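Local structure of PA1221 (Pseudomonas aeruginosa, 4DG8) at residues E85-R88 with E89-T92; N116-L119 with C120-D124; R375-A378 with A379-R382; R428-L431 with P432-E435. The protein belongs to the AMP-binding enzymes of the ANL clan, carries a phosphopantetheine attachment domain in its sequence, and holds adenosine monophosphate in this model. All blocks are in the same frame, centred on the assembly; numbering follows the deposited sequence.

Contact 1 (E85-R88 with E89-T92); sequences EYSR and ESIT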
loop_
_atom_site.group_PDB
_atom_site.type_symbol
_atom_site.label_atom_id
_atom_site.label_comp_id
_atom_site.label_asym_id
_atom_site.label_seq_id
_atom_site.Cartn_x
_atom_site.Cartn_y
_atom_site.Cartn_z
ATOM N N GLU A 85 -3.082 12.831 -9.763
ATOM C CA GLU A 85 -2.584 13.209 -8.438
ATOM C C GLU A 85 -3.760 13.335 -7.473
ATOM O O GLU A 85 -4.894 13.521 -7.907
ATOM C CB GLU A 85 -1.829 14.548 -8.492
ATOM C CG GLU A 85 -0.554 14.538 -9.332
ATOM C CD GLU A 85 0.449 13.501 -8.864
ATOM O OE1 GLU A 85 0.401 13.113 -7.680
ATOM O OE2 GLU A 85 1.282 13.064 -9.682
ATOM N N TYR A 86 -3.510 13.250 -6.168
ATOM C CA TYR A 86 -4.629 13.365 -5.250
ATOM C C TYR A 86 -5.381 14.663 -5.455
ATOM O O TYR A 86 -4.794 15.746 -5.417
ATOM C CB TYR A 86 -4.212 13.187 -3.789
ATOM C CG TYR A 86 -4.124 11.734 -3.449
ATOM C CD1 TYR A 86 -2.921 11.162 -3.068
ATOM C CD2 TYR A 86 -5.240 10.916 -3.569
ATOM C CE1 TYR A 86 -2.833 9.819 -2.795
ATOM C CE2 TYR A 86 -5.164 9.567 -3.297
ATOM C CZ TYR A 86 -3.953 9.024 -2.909
ATOM O OH TYR A 86 -3.858 7.683 -2.636
ATOM N N SER A 87 -6.688 14.529 -5.672
ATOM C CA SER A 87 -7.572 15.674 -5.824
ATOM C C SER A 87 -8.937 15.267 -5.285
ATOM O O SER A 87 -9.198 14.079 -5.079
ATOM C CB SER A 87 -7.697 16.063 -7.297
ATOM O OG SER A 87 -8.394 15.054 -8.016
ATOM N N ARG A 88 -9.802 16.245 -5.047
ATOM C CA ARG A 88 -11.168 15.934 -4.647
ATOM C C ARG A 88 -11.841 15.062 -5.719
ATOM O O ARG A 88 -12.619 14.142 -5.409
ATOM C CB ARG A 88 -11.955 17.228 -4.355
ATOM C CG ARG A 88 -11.997 18.215 -5.513
ATOM C CD ARG A 88 -12.872 19.396 -5.165
ATOM N NE ARG A 88 -12.236 20.261 -4.159
ATOM C CZ ARG A 88 -12.806 21.334 -3.628
ATOM N NH1 ARG A 88 -14.032 21.696 -4.001
ATOM N NH2 ARG A 88 -12.143 22.053 -2.727
ATOM N N GLU A 89 -11.517 15.320 -6.983
ATOM C CA GLU A 89 -12.011 14.465 -8.068
ATOM C C GLU A 89 -11.616 12.979 -7.940
ATOM O O GLU A 89 -12.456 12.099 -8.117
ATOM C CB GLU A 89 -11.551 14.973 -9.441
ATOM C CG GLU A 89 -12.258 16.236 -9.914
ATOM C CD GLU A 89 -11.716 17.485 -9.267
ATOM O OE1 GLU A 89 -10.607 17.431 -8.691
ATOM O OE2 GLU A 89 -12.402 18.520 -9.341
ATOM N N SER A 90 -10.351 12.682 -7.655
ATOM C CA SER A 90 -9.959 11.265 -7.612
ATOM C C SER A 90 -10.639 10.510 -6.440
ATOM O O SER A 90 -11.140 9.384 -6.605
ATOM C CB SER A 90 -8.428 11.087 -7.660
ATOM O OG SER A 90 -7.785 11.794 -6.626
ATOM N N ILE A 91 -10.702 11.170 -5.287
ATOM C CA ILE A 91 -11.420 10.668 -4.114
ATOM C C ILE A 91 -12.898 10.377 -4.433
ATOM O O ILE A 91 -13.443 9.304 -4.104
ATOM C CB ILE A 91 -11.352 11.700 -2.943
ATOM C CG1 ILE A 91 -9.902 12.016 -2.548
ATOM C CG2 ILE A 91 -12.177 11.211 -1.743
ATOM C CD1 ILE A 91 -9.085 10.808 -2.114
ATOM N N THR A 92 -13.546 11.346 -5.078
ATOM C CA THR A 92 -14.913 11.153 -5.551
ATOM C C THR A 92 -15.025 9.943 -6.505
ATOM O O THR A 92 -16.002 9.179 -6.449
ATOM C CB THR A 92 -15.429 12.430 -6.237
ATOM O OG1 THR A 92 -15.205 13.549 -5.369
ATOM C CG2 THR A 92 -16.912 12.325 -6.579
#
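Ser87 and Ser90 face each other across the first turn of helix 88-99 as a capping box, a reciprocal exchange in which each side chain serves the backbone N-H of the other residue. Ser87 is the N-cap. Its hydroxyl, set between backbone N and carbonyl carbon (chi1 68°), accepts from the amide of Ser90, with 3.1 Å between Ser87 OG and Ser90 N. In return Ser90 OG accepts from Ser87 N, also at 3.1 Å. Ser87 OG in turn makes a weak bond to OE1 of Glu89, a residue whose chain bends at chi2 toward the cap, while Arg88 leaves the helix in another direction and puts its guanidinium in a salt bridge with Asp48.

The Tyr86 and Ile91 side chains cross at about a right angle, and Tyr86 CD2 lies 4.1 Å from Ile91 CD1. Both go on to pack against Ile222, and the tyrosine hydroxyl is bonded to Ser211 O, which places the loop after strand 79-83 against helix 217-226.

At the next residue after the N-cap, Arg88 O accepts twice from Thr92. The amide and the hydroxyl approach from opposite faces of the carbonyl plane, and Thr92 OG1, at 2.7 Å from Arg88 O, sits 37° above that plane.

Contact 2 (N116-L119 with C120-D124); sequences NAEL and CRQVD
Glu118 and Arg121, one turn apart, run side by side and point the same way, and the arginine grips the carboxylate side-on with one nitrogen for each oxygen. Arg121 NE donates to Glu118 OE1 at 2.9 Å, with that oxygen in the guanidinium plane. The second arm, Arg121 NH2 to Glu118 OE2, has the same length of 2.9 Å and uses the syn lone pair of the oxygen. The fit is not flat, since the carboxylate and guanidinium planes stand 38° apart.

A third donor comes from above the carboxylate: Gln122 NE2 reaches Glu118 OE2 at 2.9 Å, so this one oxygen holds two N-H groups. Glu118 has CG anti to the backbone N (chi1 178°) and bends at chi2, which swings the carboxylate forward over the next turn, where both partners can meet it.

Together these bonds make an i to i+3 and i to i+4 network on the last turns of helix 113-123, whose C-terminal end closes in a Schellman motif, with Asp124 at positive phi. Beneath the side chains, the amides of Cys120, Arg121, Gln122 and Val123 bond to carbonyls four residues back.

Further out, Gln122 is itself positioned by Asn376, whose ND2 donates to its OE1. On the buried side Leu119 and Val123 pack against Phe171 of strand 166-172, while Cys120 lies on Ile128 of strand 125-130.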
loop_
_atom_site.group_PDB
_atom_site.type_symbol
_atom_site.label_atom_id
_atom_site.label_comp_id
_atom_site.label_asym_id
_atom_site.label_seq_id
_atom_site.Cartn_x
_atom_site.Cartn_y
_atom_site.Cartn_z
ATOM N N ASN A 116 0.895 -0.799 -19.147
ATOM C CA ASN A 116 -0.460 -0.543 -18.655
ATOM C C ASN A 116 -1.537 -1.358 -19.367
ATOM O O ASN A 116 -2.483 -1.827 -18.740
ATOM C CB ASN A 116 -0.800 0.954 -18.700
ATOM C CG ASN A 116 -0.231 1.703 -17.524
ATOM O OD1 ASN A 116 -0.082 1.139 -16.439
ATOM N ND2 ASN A 116 0.102 2.972 -17.724
ATOM N N ALA A 117 -1.383 -1.530 -20.674
ATOM C CA ALA A 117 -2.333 -2.303 -21.444
ATOM C C ALA A 117 -2.354 -3.727 -20.913
ATOM O O ALA A 117 -3.416 -4.330 -20.764
ATOM C CB ALA A 117 -1.966 -2.286 -22.945
ATOM N N GLU A 118 -1.177 -4.268 -20.629
ATOM C CA GLU A 118 -1.141 -5.625 -20.105
ATOM C C GLU A 118 -1.712 -5.731 -18.658
ATOM O O GLU A 118 -2.421 -6.699 -18.328
ATOM C CB GLU A 118 0.264 -6.222 -20.263
ATOM C CG GLU A 118 0.421 -7.633 -19.697
ATOM C CD GLU A 118 -0.363 -8.719 -20.449
ATOM O OE1 GLU A 118 -1.029 -8.439 -21.470
ATOM O OE2 GLU A 118 -0.308 -9.882 -19.998
ATOM N N LEU A 119 -1.462 -4.740 -17.807
ATOM C CA LEU A 119 -2.140 -4.726 -16.505
ATOM C C LEU A 119 -3.678 -4.722 -16.668
ATOM O O LEU A 119 -4.404 -5.479 -15.980
ATOM C CB LEU A 119 -1.710 -3.523 -15.659
ATOM C CG LEU A 119 -0.244 -3.397 -15.222
ATOM C CD1 LEU A 119 -0.114 -2.244 -14.223
ATOM C CD2 LEU A 119 0.290 -4.698 -14.619
ATOM N N CYS A 120 -4.159 -3.889 -17.600
ATOM C CA CYS A 120 -5.600 -3.755 -17.836
ATOM C C CYS A 120 -6.196 -5.037 -18.354
ATOM O O CYS A 120 -7.305 -5.406 -17.958
ATOM C CB CYS A 120 -5.940 -2.590 -18.777
ATOM S SG CYS A 120 -5.653 -0.926 -18.020
ATOM N N ARG A 121 -5.462 -5.725 -19.228
ATOM C CA ARG A 121 -5.903 -7.041 -19.675
ATOM C C ARG A 121 -5.922 -8.050 -18.521
ATOM O O ARG A 121 -6.856 -8.837 -18.394
ATOM C CB ARG A 121 -5.014 -7.558 -20.798
ATOM C CG ARG A 121 -5.637 -8.698 -21.614
ATOM C CD ARG A 121 -4.676 -9.190 -22.701
ATOM N NE ARG A 121 -3.480 -9.826 -22.146
ATOM C CZ ARG A 121 -3.441 -11.088 -21.719
ATOM N NH1 ARG A 121 -4.531 -11.840 -21.783
ATOM N NH2 ARG A 121 -2.317 -11.606 -21.233
ATOM N N GLN A 122 -4.893 -8.031 -17.680
ATOM C CA GLN A 122 -4.789 -9.021 -16.611
ATOM C C GLN A 122 -6.029 -8.979 -15.739
ATOM O O GLN A 122 -6.554 -10.025 -15.366
ATOM C CB GLN A 122 -3.526 -8.828 -15.755
ATOM C CG GLN A 122 -2.241 -9.306 -16.421
ATOM C CD GLN A 122 -2.257 -10.813 -16.701
ATOM O OE1 GLN A 122 -2.583 -11.613 -15.824
ATOM N NE2 GLN A 122 -1.924 -11.197 -17.929
ATOM N N VAL A 123 -6.462 -7.771 -15.388
ATOM C CA VAL A 123 -7.662 -7.622 -14.557
ATOM C C VAL A 123 -8.981 -7.234 -15.250
ATOM O O VAL A 123 -9.969 -6.914 -14.585
ATOM C CB VAL A 123 -7.405 -6.722 -13.357
ATOM C CG1 VAL A 123 -6.313 -7.351 -12.516
ATOM C CG2 VAL A 123 -7.016 -5.327 -13.826
ATOM N N ASP A 124 -8.966 -7.191 -16.574
ATOM C CA ASP A 124 -10.138 -6.785 -17.342
ATOM C C ASP A 124 -10.631 -5.385 -16.936
ATOM O O ASP A 124 -11.828 -5.145 -16.793
ATOM C CB ASP A 124 -11.248 -7.839 -17.246
ATOM C CG ASP A 124 -12.299 -7.670 -18.325
ATOM O OD1 ASP A 124 -11.977 -7.089 -19.388
ATOM O OD2 ASP A 124 -13.448 -8.116 -18.115
#

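Contact 3 (R375-A378 with A379-R382); sequences RNDA and ARTR
Asp377 and Arg380 meet closely at the start of helix 378-384, where the aspartate is the N-cap. Both carboxylate oxygens are engaged. Asp377 OD1 accepts from Arg380 N at 2.9 Å, the capping bond, and Asp377 OD2 forms a salt bridge with Arg380 NE, also at 2.9 Å. Each donor stands well above the carboxylate plane, whereas OD2 lies in the plane of the guanidinium at its edge; the two planes stand 77° apart. A bend at chi3 (-48°) brings NE back over the cap, and Arg380 CB packs only 3.2 Å from Asp377 CG.

The opposite character belongs to Ala378, Ala379 and Arg382, which are exposed. Ala378 and Arg382 meet chiefly through the main chain, Arg382 N bonding to Ala378 O, and the Ala379 methyl only brushes Asp377 OD1. Thr381 lies between these extremes: its amide donates to Asp377 O, and its OG1 is bonded to Tyr374 N, at the end of strand 373-374.

Asp377 OD2 also forms a salt bridge with Lys180, at the start of strand 180-185. With two cationic partners and the helix N-terminus all directed at it, this carboxylate would be expected to favour its ionised form.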
loop_
_atom_site.group_PDB
_atom_site.type_symbol
_atom_site.label_atom_id
_atom_site.label_comp_id
_atom_site.label_asym_id
_atom_site.label_seq_id
_atom_site.Cartn_x
_atom_site.Cartn_y
_atom_site.Cartn_z
ATOM N N ARG A 375 -6.240 -12.009 -8.602
ATOM C CA ARG A 375 -7.344 -11.952 -9.543
ATOM C C ARG A 375 -6.942 -12.614 -10.854
ATOM O O ARG A 375 -7.754 -13.256 -11.528
ATOM C CB ARG A 375 -7.745 -10.490 -9.769
ATOM C CG ARG A 375 -9.014 -10.307 -10.572
ATOM C CD ARG A 375 -10.268 -10.635 -9.742
ATOM N NE ARG A 375 -11.435 -10.244 -10.518
ATOM C CZ ARG A 375 -12.703 -10.447 -10.175
ATOM N NH1 ARG A 375 -13.017 -11.041 -9.024
ATOM N NH2 ARG A 375 -13.662 -10.026 -10.994
ATOM N N ASN A 376 -5.669 -12.457 -11.198
ATOM C CA ASN A 376 -5.117 -12.995 -12.431
ATOM C C ASN A 376 -4.300 -14.295 -12.335
ATOM O O ASN A 376 -3.711 -14.716 -13.340
ATOM C CB ASN A 376 -4.302 -11.914 -13.147
ATOM C CG ASN A 376 -3.021 -11.592 -12.429
ATOM O OD1 ASN A 376 -2.917 -11.783 -11.212
ATOM N ND2 ASN A 376 -2.017 -11.126 -13.182
ATOM N N ASP A 377 -4.179 -14.884 -11.146
ATOM C CA ASP A 377 -3.472 -16.173 -11.040
ATOM C C ASP A 377 -4.204 -17.145 -10.106
ATOM O O ASP A 377 -4.031 -17.088 -8.879
ATOM C CB ASP A 377 -2.071 -15.893 -10.484
ATOM C CG ASP A 377 -1.102 -17.063 -10.655
ATOM O OD1 ASP A 377 -1.540 -18.230 -10.727
ATOM O OD2 ASP A 377 0.117 -16.789 -10.710
ATOM N N ALA A 378 -4.901 -18.116 -10.684
ATOM C CA ALA A 378 -5.737 -19.014 -9.895
ATOM C C ALA A 378 -4.861 -20.007 -9.136
ATOM O O ALA A 378 -5.087 -20.275 -7.953
ATOM C CB ALA A 378 -6.727 -19.765 -10.803
ATOM N N ALA A 379 -3.870 -20.560 -9.834
ATOM C CA ALA A 379 -2.957 -21.528 -9.236
ATOM C C ALA A 379 -2.271 -20.927 -8.026
ATOM O O ALA A 379 -2.177 -21.549 -6.967
ATOM C CB ALA A 379 -1.922 -21.981 -10.249
ATOM N N ARG A 380 -1.795 -19.702 -8.189
ATOM C CA ARG A 380 -1.135 -19.009 -7.101
ATOM C C ARG A 380 -2.095 -18.711 -5.961
ATOM O O ARG A 380 -1.690 -18.694 -4.804
ATOM C CB ARG A 380 -0.487 -17.727 -7.596
ATOM C CG ARG A 380 0.337 -17.010 -6.547
ATOM C CD ARG A 380 1.161 -15.903 -7.186
ATOM N NE ARG A 380 1.856 -16.401 -8.371
ATOM C CZ ARG A 380 3.091 -16.893 -8.365
ATOM N NH1 ARG A 380 3.780 -16.941 -7.231
ATOM N NH2 ARG A 380 3.640 -17.325 -9.494
ATOM N N THR A 381 -3.364 -18.460 -6.274
ATOM C CA THR A 381 -4.334 -18.219 -5.208
ATOM C C THR A 381 -4.486 -19.499 -4.389
ATOM O O THR A 381 -4.363 -19.479 -3.162
ATOM C CB THR A 381 -5.715 -17.762 -5.740
ATOM O OG1 THR A 381 -5.588 -16.484 -6.380
ATOM C CG2 THR A 381 -6.732 -17.649 -4.584
ATOM N N ARG A 382 -4.721 -20.609 -5.089
ATOM C CA ARG A 382 -4.861 -21.932 -4.472
ATOM C C ARG A 382 -3.656 -22.335 -3.634
ATOM O O ARG A 382 -3.810 -22.990 -2.607
ATOM C CB ARG A 382 -5.118 -23.008 -5.533
ATOM C CG ARG A 382 -6.554 -23.041 -6.016
ATOM C CD ARG A 382 -6.693 -23.825 -7.292
ATOM N NE ARG A 382 -6.145 -25.168 -7.167
ATOM C CZ ARG A 382 -6.767 -26.170 -6.558
ATOM N NH1 ARG A 382 -7.956 -25.969 -6.000
ATOM N NH2 ARG A 382 -6.196 -27.370 -6.497
#

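Contact 4 (R428-L431 with P432-E435); sequences RLDL and PALE. With AMP (adenosine monophosphate), chain B.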
loop_
_atom_site.group_PDB
_atom_site.type_symbol
_atom_site.label_atom_id
_atom_site.label_comp_id
_atom_site.label_asym_id
_atom_site.label_seq_id
_atom_site.Cartn_x
_atom_site.Cartn_y
_atom_site.Cartn_z
ATOM N N ARG A 428 7.042 -4.230 -3.136
ATOM C CA ARG A 428 7.769 -5.492 -3.077
ATOM C C ARG A 428 8.344 -5.835 -4.463
ATOM O O ARG A 428 7.724 -5.603 -5.510
ATOM C CB ARG A 428 6.865 -6.625 -2.592
ATOM C CG ARG A 428 6.466 -6.529 -1.139
ATOM C CD ARG A 428 5.411 -7.592 -0.802
ATOM N NE ARG A 428 4.160 -7.384 -1.531
ATOM C CZ ARG A 428 3.041 -8.072 -1.304
ATOM N NH1 ARG A 428 3.017 -9.019 -0.370
ATOM N NH2 ARG A 428 1.944 -7.815 -2.015
ATOM N N LEU A 429 9.543 -6.392 -4.473
ATOM C CA LEU A 429 10.159 -6.762 -5.726
ATOM C C LEU A 429 10.882 -8.076 -5.569
ATOM O O LEU A 429 11.671 -8.259 -4.612
ATOM C CB LEU A 429 11.143 -5.680 -6.168
ATOM C CG LEU A 429 11.783 -5.921 -7.531
ATOM C CD1 LEU A 429 10.687 -6.065 -8.583
ATOM C CD2 LEU A 429 12.736 -4.796 -7.867
ATOM N N ASP A 430 10.666 -8.963 -6.537
ATOM C CA ASP A 430 11.402 -10.212 -6.561
ATOM C C ASP A 430 12.657 -9.823 -7.312
ATOM O O ASP A 430 12.698 -9.766 -8.545
ATOM C CB ASP A 430 10.613 -11.248 -7.359
ATOM C CG ASP A 430 11.238 -12.626 -7.314
ATOM O OD1 ASP A 430 12.471 -12.729 -7.088
ATOM O OD2 ASP A 430 10.487 -13.612 -7.529
ATOM N N LEU A 431 13.704 -9.598 -6.531
ATOM C CA LEU A 431 14.933 -9.027 -7.049
ATOM C C LEU A 431 15.670 -10.046 -7.919
ATOM O O LEU A 431 16.135 -9.711 -9.014
ATOM C CB LEU A 431 15.799 -8.504 -5.898
ATOM C CG LEU A 431 17.081 -7.758 -6.269
ATOM C CD1 LEU A 431 16.752 -6.530 -7.092
ATOM C CD2 LEU A 431 17.832 -7.372 -5.013
ATOM N N PRO A 432 15.771 -11.299 -7.432
ATOM C CA PRO A 432 16.475 -12.316 -8.214
ATOM C C PRO A 432 15.788 -12.592 -9.550
ATOM O O PRO A 432 16.481 -12.922 -10.518
ATOM C CB PRO A 432 16.424 -13.553 -7.309
ATOM C CG PRO A 432 16.236 -13.010 -5.945
ATOM C CD PRO A 432 15.339 -11.828 -6.127
ATOM N N ALA A 433 14.466 -12.440 -9.614
ATOM C CA ALA A 433 13.749 -12.633 -10.880
ATOM C C ALA A 433 14.116 -11.552 -11.894
ATOM O O ALA A 433 14.425 -11.858 -13.047
ATOM C CB ALA A 433 12.233 -12.677 -10.661
ATOM N N LEU A 434 14.099 -10.297 -11.450
ATOM C CA LEU A 434 14.444 -9.160 -12.305
ATOM C C LEU A 434 15.907 -9.246 -12.761
ATOM O O LEU A 434 16.260 -8.947 -13.917
ATOM C CB LEU A 434 14.161 -7.841 -11.564
ATOM C CG LEU A 434 14.420 -6.548 -12.344
ATOM C CD1 LEU A 434 13.613 -6.556 -13.640
ATOM C CD2 LEU A 434 14.123 -5.289 -11.499
ATOM N N GLU A 435 16.748 -9.683 -11.837
ATOM C CA GLU A 435 18.164 -9.904 -12.098
ATOM C C GLU A 435 18.340 -10.961 -13.197
ATOM O O GLU A 435 19.074 -10.762 -14.182
ATOM C CB GLU A 435 18.813 -10.385 -10.805
ATOM C CG GLU A 435 20.311 -10.249 -10.729
ATOM C CD GLU A 435 20.812 -10.482 -9.317
ATOM O OE1 GLU A 435 21.586 -9.642 -8.818
ATOM O OE2 GLU A 435 20.412 -11.496 -8.700
HETATM P P AMP B . 3.361 -4.558 1.001
HETATM O O1P AMP B . 3.813 -3.838 -0.252
HETATM O O2P AMP B . 2.586 -3.773 2.051
HETATM O O3P AMP B . 2.562 -5.763 0.541
HETATM O "O5'" AMP B . 4.609 -5.263 1.688
HETATM C "C5'" AMP B . 4.421 -6.202 2.729
HETATM C "C4'" AMP B . 5.732 -6.697 3.272
HETATM O "O4'" AMP B . 6.534 -5.579 3.736
HETATM C "C3'" AMP B . 5.639 -7.614 4.478
HETATM O "O3'" AMP B . 5.330 -8.958 4.125
HETATM C "C2'" AMP B . 7.004 -7.445 5.131
HETATM O "O2'" AMP B . 7.984 -8.209 4.438
HETATM C "C1'" AMP B . 7.279 -5.960 4.879
HETATM N N9 AMP B . 6.853 -5.115 6.020
HETATM C C8 AMP B . 5.713 -4.384 6.052
HETATM N N7 AMP B . 5.584 -3.711 7.222
HETATM C C5 AMP B . 6.648 -4.008 7.983
HETATM C C6 AMP B . 7.130 -3.634 9.341
HETATM N N6 AMP B . 6.425 -2.799 10.126
HETATM N N1 AMP B . 8.306 -4.156 9.768
HETATM C C2 AMP B . 9.013 -4.991 8.977
HETATM N N3 AMP B . 8.635 -5.369 7.738
HETATM C C4 AMP B . 7.486 -4.925 7.184
#
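Asp430 reaches over to Ala433 and caps the first turn of helix 431-439. With its carboxyl carbon turned opposite the main-chain nitrogen (chi1 -174°), the aspartate brings its carboxylate forward, where Asp430 OD1 accepts from Ala433 N at 3.2 Å, the amide standing 63° above the carboxylate plane. The same oxygen lies 3.2 Å from Pro432 CD, and the methyl of Ala433 packs 3.5 Å from Asp430 CG, its CB resting against the flat of the acid. Asp430 O takes Leu434 N, so backbone and side chain of one residue both close the turn.

The prolyl ring, which has no N-H to offer, occupies a first-turn position where none is needed.

This is a strand-to-helix junction with an aspartate N-cap, leading from the two-stranded hairpin of 421-424 and 427-430 into the helix. Leu429 and Leu434 share nearly the same conformation in both side-chain torsions, and meet through their CD2 methyls, Leu429 CD2 lying 3.9 Å from Leu434 CD2. Leu434, like Leu431, packs on Leu449 and Leu460 of the neighbouring strands.

At the other end of the segment Arg428, one of the pocket residues, extends away from the helix toward AMP. Its chain is bent at chi3 (-64°), which turns one face of the guanidinium to the phosphate: AMP O3P sits over the centre of that face, 3.0 Å from Arg428 CZ. A salt bridge from Arg428 NH1 to Glu313 probably limits its rotation.

Contacts 1, 3 and 4 are variations on one principle, a side chain closing the N-terminal turn of a helix, whereas contact 2 lies at the C-terminal end of its helix. Contacts 2 and 3 touch: Gln122 OE1 and Asn376 ND2 are 2.7 Å apart, a probable hydrogen bond, and their centres lie about 16 Å from each other. Contact 4 includes the pocket residue Arg428, whose guanidinium faces AMP. The nearest atoms of contacts 3 and 4 are about 7 Å apart, and the side chain of Arg380 is about 13 Å from the ligand. Contact 1 is remote, its centre about 32 Å from that of contact 4, on the other side of the chain's centre.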